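FMN-dependent NADH:quinone oxidoreductase 1 (Bacillus anthracis, PDB 3U7I) probably reduces quinones with NADH through a bound FMN, protecting against electrophilic quinones, and cleaves the azo bond of aromatic azo compounds to amines. Local coordinates at residues K35-N40 with K216-L221; L102-F107 with V146-G151. One frame throughout, in Å; residues are numbered along the deposited sequence. Where two conformers were deposited one is given.

Interaction 1: K35-N40 with K216-L221; sequences KELISN and KYIFSL
Two bends in the K216 side chain turn it over the carbonyl of L37: chi2 is -85°, which folds CD off the initial direction of the chain, and chi4 is 63°, which swings NZ back to the end of helix 22-37. The resulting hydrogen bond, K216 NZ to L37 O, is modelled at 2.3 Å. That is shorter than a normal N-H...O bond, so the modelled length is doubtful. CE of the same lysine also lies close, 3.4 Å from L37 O, and CG is 3.5 Å from it, evidence that the aliphatic chain arches around the oxygen. A bridging water donates to E36 O at 2.9 Å and accepts a weak bond from K216 NZ, so the amine lies near two successive carbonyls, one of them reached through the water, at the C-terminal end of the helix, where a positive charge would be expected to suit the helix dipole.

Beside the lysine's polar end, L37 points at the other segment and runs past K216 in the opposite direction. Its CD2 meets K216 CB at 3.8 Å, and its CB lies 3.9 Å from K216 CG. I218 adds a looser apolar neighbour, CD1 to L37 CD2 at 4.5 Å, and E36 OE1 approaches I218 CD1 at the margin. L37 is the buried residue here and also packs on S211 and A214 of helix 195-214. The arrangement is a lysine interaction with a helix C-terminus, joining the C-terminal tail to the first helix on the surface of a flavodoxin-like fold.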
loop_
_atom_site.group_PDB
_atom_site.type_symbol
_atom_site.label_atom_id
_atom_site.label_comp_id
_atom_site.label_asym_id
_atom_site.label_seq_id
_atom_site.Cartn_x
_atom_site.Cartn_y
_atom_site.Cartn_z
ATOM N N LYS C 35 -25.287 8.659 13.679
ATOM C CA LYS C 35 -25.944 8.132 14.877
ATOM C C LYS C 35 -27.358 8.695 15.108
ATOM O O LYS C 35 -28.189 8.041 15.736
ATOM C CB LYS C 35 -25.069 8.342 16.117
ATOM C CG LYS C 35 -23.889 7.383 16.230
ATOM C CD LYS C 35 -23.217 7.520 17.594
ATOM C CE LYS C 35 -21.846 6.850 17.630
ATOM N NZ LYS C 35 -21.855 5.415 18.049
ATOM N N GLU C 36 -27.626 9.891 14.587
ATOM C CA GLU C 36 -28.951 10.512 14.699
ATOM C C GLU C 36 -29.975 9.877 13.775
ATOM O O GLU C 36 -31.178 9.936 14.037
ATOM C CB GLU C 36 -28.886 11.991 14.328
ATOM C CG GLU C 36 -28.209 12.892 15.330
ATOM C CD GLU C 36 -28.038 14.299 14.790
ATOM O OE1 GLU C 36 -28.821 14.692 13.893
ATOM O OE2 GLU C 36 -27.112 15.004 15.253
ATOM N N LEU C 37 -29.502 9.303 12.674
ATOM C CA LEU C 37 -30.395 8.839 11.614
ATOM C C LEU C 37 -30.603 7.315 11.561
ATOM O O LEU C 37 -31.643 6.851 11.092
ATOM C CB LEU C 37 -29.916 9.362 10.251
ATOM C CG LEU C 37 -29.824 10.882 10.095
ATOM C CD1 LEU C 37 -29.083 11.223 8.813
ATOM C CD2 LEU C 37 -31.199 11.533 10.126
ATOM N N ILE C 38 -29.622 6.549 12.042
ATOM C CA ILE C 38 -29.707 5.087 11.991
ATOM C C ILE C 38 -30.887 4.550 12.804
ATOM O O ILE C 38 -31.250 5.112 13.843
ATOM C CB ILE C 38 -28.381 4.366 12.431
ATOM C CG1 ILE C 38 -27.996 4.705 13.872
ATOM C CG2 ILE C 38 -27.227 4.686 11.485
ATOM C CD1 ILE C 38 -26.665 4.109 14.267
ATOM N N SER C 39 -31.485 3.468 12.316
ATOM C CA SER C 39 -32.547 2.775 13.038
ATOM C C SER C 39 -31.974 2.123 14.295
ATOM O O SER C 39 -30.762 1.939 14.410
ATOM C CB SER C 39 -33.206 1.724 12.143
ATOM O OG SER C 39 -33.900 2.341 11.070
ATOM N N ASN C 40 -32.848 1.783 15.237
ATOM C CA ASN C 40 -32.412 1.227 16.515
ATOM C C ASN C 40 -31.804 -0.178 16.381
ATOM O O ASN C 40 -31.175 -0.687 17.310
ATOM C CB ASN C 40 -33.556 1.249 17.541
ATOM C CG ASN C 40 -34.790 0.489 17.068
ATOM O OD1 ASN C 40 -35.148 0.525 15.889
ATOM N ND2 ASN C 40 -35.451 -0.199 17.992
ATOM N N LYS C 216 -32.372 8.306 5.389
ATOM C CA LYS C 216 -33.255 9.324 5.958
ATOM C C LYS C 216 -33.025 10.672 5.267
ATOM O O LYS C 216 -31.974 10.909 4.662
ATOM C CB LYS C 216 -33.003 9.481 7.464
ATOM C CG LYS C 216 -33.135 8.208 8.284
ATOM C CD LYS C 216 -34.573 7.934 8.682
ATOM C CE LYS C 216 -34.683 6.668 9.532
ATOM N NZ LYS C 216 -33.957 6.758 10.837
ATOM N N TYR C 217 -34.013 11.552 5.355
ATOM C CA TYR C 217 -33.847 12.910 4.888
ATOM C C TYR C 217 -34.136 13.830 6.068
ATOM O O TYR C 217 -35.174 13.711 6.717
ATOM C CB TYR C 217 -34.790 13.206 3.714
ATOM C CG TYR C 217 -34.449 14.488 2.976
ATOM C CD1 TYR C 217 -33.668 14.467 1.826
ATOM C CD2 TYR C 217 -34.892 15.722 3.443
ATOM C CE1 TYR C 217 -33.346 15.633 1.160
ATOM C CE2 TYR C 217 -34.569 16.895 2.786
ATOM C CZ TYR C 217 -33.800 16.844 1.643
ATOM O OH TYR C 217 -33.484 18.010 0.982
ATOM N N ILE C 218 -33.212 14.732 6.365
ATOM C CA ILE C 218 -33.416 15.672 7.460
ATOM C C ILE C 218 -33.602 17.095 6.915
ATOM O O ILE C 218 -32.933 17.495 5.963
ATOM C CB ILE C 218 -32.274 15.569 8.510
ATOM C CG1 ILE C 218 -32.642 16.307 9.792
ATOM C CG2 ILE C 218 -30.947 16.055 7.937
ATOM C CD1 ILE C 218 -31.808 15.875 10.968
ATOM N N PHE C 219 -34.533 17.840 7.503
ATOM C CA PHE C 219 -34.922 19.160 6.996
ATOM C C PHE C 219 -35.283 20.119 8.132
ATOM O O PHE C 219 -35.968 19.743 9.087
ATOM C CB PHE C 219 -36.097 19.019 6.010
ATOM C CG PHE C 219 -36.937 20.271 5.845
ATOM C CD1 PHE C 219 -36.529 21.301 5.009
ATOM C CD2 PHE C 219 -38.162 20.394 6.492
ATOM C CE1 PHE C 219 -37.316 22.442 4.843
ATOM C CE2 PHE C 219 -38.953 21.531 6.330
ATOM C CZ PHE C 219 -38.528 22.556 5.509
ATOM N N SER C 220 -34.818 21.361 8.026
ATOM C CA SER C 220 -35.195 22.400 8.980
ATOM C C SER C 220 -35.620 23.675 8.266
ATOM O O SER C 220 -35.053 24.033 7.232
ATOM C CB SER C 220 -34.043 22.700 9.941
ATOM O OG SER C 220 -33.797 21.593 10.797
ATOM N N LEU C 221 -36.632 24.346 8.808
ATOM C CA LEU C 221 -36.986 25.687 8.363
ATOM C C LEU C 221 -35.887 26.661 8.787
ATOM O O LEU C 221 -35.111 26.376 9.704
ATOM C CB LEU C 221 -38.319 26.119 8.966
ATOM C CG LEU C 221 -39.605 25.521 8.389
ATOM C CD1 LEU C 221 -39.652 24.010 8.553
ATOM C CD2 LEU C 221 -40.813 26.166 9.045
HETATM O O HOH W 1 -33.736 8.777 13.329
#

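Interaction 2: L102-F107 with V146-G151; sequences LPLHNF and VIQASG
Three backbone hydrogen bonds hold L102-L104 against I147-A149. L104 N gives the shortest, to A149 O at 2.9 Å and 175° at the hydrogen; L102 N reaches I147 O at 3.0 Å, and A149 N closes on L102 O at 3.2 Å. The residue pairs L102/Q148 and P103/A149 identify parallel pairing. P103 lacks an N-H, but its CA directs a C-H...O contact to A149 O, and Q148 CA does the same to L102 O at 3.3 Å. Further along, a water continues the link, donating to L104 O and accepting from G151 N.

Packing follows on the face bearing L102 and Q148. A chi1 of 175° puts Q148 CG anti to the backbone N, 4.0 Å from L104 CB, and the extended chain beyond it crosses L104 obliquely; NE2 is the same distance from L104 CD2. The amide is fixed by S166 at OE1 and E164 at NE2. L102 CD2 packs against V146 CG1 at 3.5 Å, while L104 CB touches S150 CB at 3.9 Å. On the other face, A149 rests on V22 and S23 of helix 22-37, two residues predicted to bind FMN. Beyond the pairing, N106 O and ND2 hydrogen-bond to Y169 and D118 of the second subunit, respectively. Adjacent parallel strands ending in loops near the predicted flavin site are characteristic of the flavodoxin-like fold.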
loop_
_atom_site.group_PDB
_atom_site.type_symbol
_atom_site.label_atom_id
_atom_site.label_comp_id
_atom_site.label_asym_id
_atom_site.label_seq_id
_atom_site.Cartn_x
_atom_site.Cartn_y
_atom_site.Cartn_z
ATOM N N LEU C 102 -8.739 7.636 6.465
ATOM C CA LEU C 102 -7.302 7.639 6.219
ATOM C C LEU C 102 -6.780 9.006 5.839
ATOM O O LEU C 102 -7.493 9.801 5.211
ATOM C CB LEU C 102 -6.934 6.656 5.104
ATOM C CG LEU C 102 -7.326 7.059 3.679
ATOM C CD1 LEU C 102 -6.509 6.283 2.645
ATOM C CD2 LEU C 102 -8.825 6.853 3.477
ATOM N N PRO C 103 -5.532 9.291 6.245
ATOM C CA PRO C 103 -4.748 10.373 5.647
ATOM C C PRO C 103 -4.052 9.822 4.407
ATOM O O PRO C 103 -3.560 8.693 4.436
ATOM C CB PRO C 103 -3.723 10.701 6.733
ATOM C CG PRO C 103 -3.521 9.427 7.455
ATOM C CD PRO C 103 -4.844 8.688 7.402
ATOM N N LEU C 104 -4.043 10.592 3.328
ATOM C CA LEU C 104 -3.317 10.208 2.125
ATOM C C LEU C 104 -1.874 10.664 2.260
ATOM O O LEU C 104 -1.594 11.873 2.274
ATOM C CB LEU C 104 -3.944 10.839 0.878
ATOM C CG LEU C 104 -3.269 10.502 -0.453
ATOM C CD1 LEU C 104 -3.277 8.998 -0.688
ATOM C CD2 LEU C 104 -3.950 11.225 -1.601
ATOM N N HIS C 105 -0.962 9.700 2.389
ATOM C CA HIS C 105 0.458 10.014 2.383
ATOM C C HIS C 105 1.145 9.195 1.311
ATOM O O HIS C 105 0.996 7.972 1.264
ATOM C CB HIS C 105 1.104 9.748 3.743
ATOM C CG HIS C 105 2.469 10.355 3.881
ATOM N ND1 HIS C 105 2.741 11.664 3.534
ATOM C CD2 HIS C 105 3.641 9.830 4.312
ATOM C CE1 HIS C 105 4.021 11.919 3.753
ATOM N NE2 HIS C 105 4.588 10.825 4.229
ATOM N N ASN C 106 1.888 9.878 0.443
ATOM C CA ASN C 106 2.631 9.217 -0.627
ATOM C C ASN C 106 1.765 8.377 -1.584
ATOM O O ASN C 106 2.174 7.309 -2.042
ATOM C CB ASN C 106 3.794 8.425 -0.036
ATOM C CG ASN C 106 4.785 9.329 0.666
ATOM O OD1 ASN C 106 5.008 10.460 0.235
ATOM N ND2 ASN C 106 5.361 8.851 1.763
ATOM N N PHE C 107 0.562 8.890 -1.855
ATOM C CA PHE C 107 -0.286 8.470 -2.972
ATOM C C PHE C 107 -0.770 7.028 -2.939
ATOM O O PHE C 107 -1.079 6.463 -3.993
ATOM C CB PHE C 107 0.399 8.757 -4.312
ATOM C CG PHE C 107 0.865 10.178 -4.456
ATOM C CD1 PHE C 107 -0.017 11.176 -4.828
ATOM C CD2 PHE C 107 2.188 10.514 -4.209
ATOM C CE1 PHE C 107 0.411 12.486 -4.959
ATOM C CE2 PHE C 107 2.627 11.817 -4.333
ATOM C CZ PHE C 107 1.739 12.809 -4.713
ATOM N N VAL C 146 -15.498 6.193 2.079
ATOM C CA VAL C 146 -14.104 6.472 2.400
ATOM C C VAL C 146 -13.957 7.949 2.763
ATOM O O VAL C 146 -14.435 8.817 2.032
ATOM C CB VAL C 146 -13.178 6.131 1.214
ATOM C CG1 VAL C 146 -11.739 6.534 1.525
ATOM C CG2 VAL C 146 -13.265 4.654 0.881
ATOM N N ILE C 147 -13.336 8.229 3.905
ATOM C CA ILE C 147 -13.066 9.602 4.318
ATOM C C ILE C 147 -11.564 9.850 4.220
ATOM O O ILE C 147 -10.786 9.354 5.037
ATOM C CB ILE C 147 -13.562 9.875 5.767
ATOM C CG1 ILE C 147 -15.095 9.817 5.820
ATOM C CG2 ILE C 147 -13.063 11.230 6.257
ATOM C CD1 ILE C 147 -15.664 9.874 7.224
ATOM N N GLN C 148 -11.157 10.643 3.236
ATOM C CA GLN C 148 -9.730 10.864 2.965
ATOM C C GLN C 148 -9.308 12.324 3.064
ATOM O O GLN C 148 -9.861 13.180 2.370
ATOM C CB GLN C 148 -9.371 10.325 1.567
ATOM C CG GLN C 148 -7.930 10.590 1.107
ATOM C CD GLN C 148 -7.655 10.026 -0.287
ATOM O OE1 GLN C 148 -7.246 8.867 -0.430
ATOM N NE2 GLN C 148 -7.887 10.838 -1.320
ATOM N N ALA C 149 -8.325 12.604 3.922
ATOM C CA ALA C 149 -7.744 13.944 4.028
ATOM C C ALA C 149 -6.434 13.956 3.275
ATOM O O ALA C 149 -5.635 13.026 3.418
ATOM C CB ALA C 149 -7.502 14.319 5.485
ATOM N N SER C 150 -6.202 15.000 2.479
ATOM C CA SER C 150 -4.990 15.075 1.667
ATOM C C SER C 150 -4.483 16.498 1.566
ATOM O O SER C 150 -5.265 17.448 1.588
ATOM C CB SER C 150 -5.231 14.502 0.260
ATOM O OG SER C 150 -6.236 15.221 -0.450
ATOM N N GLY C 151 -3.166 16.635 1.450
ATOM C CA GLY C 151 -2.544 17.929 1.250
ATOM C C GLY C 151 -2.889 18.513 -0.106
ATOM O O GLY C 151 -3.212 19.692 -0.209
HETATM O O HOH W 2 -1.421 14.425 1.425
#

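Overall arrangement
The centre of interaction 2 lies about 12 Å from the chain centre, that of interaction 1 about 23 Å, evidence for an inner and a peripheral position. Their centres are 28 Å apart, and their nearest atoms, about 12 Å apart, do not touch. In sequence, 35-40 comes first, then 102-107 and 146-151, and finally 216-221. Interaction 2 joins neighbouring strands 97-103 and 143-149 of the five-stranded parallel sheet; interaction 1 joins the end of helix 22-37 to the tail after helix 195-214. Helix 22-37 relates them: its early residues meet A149, whereas its far end meets the tail. Interaction 1 thus lies at the surface, away from the predicted FMN site that A149 adjoins.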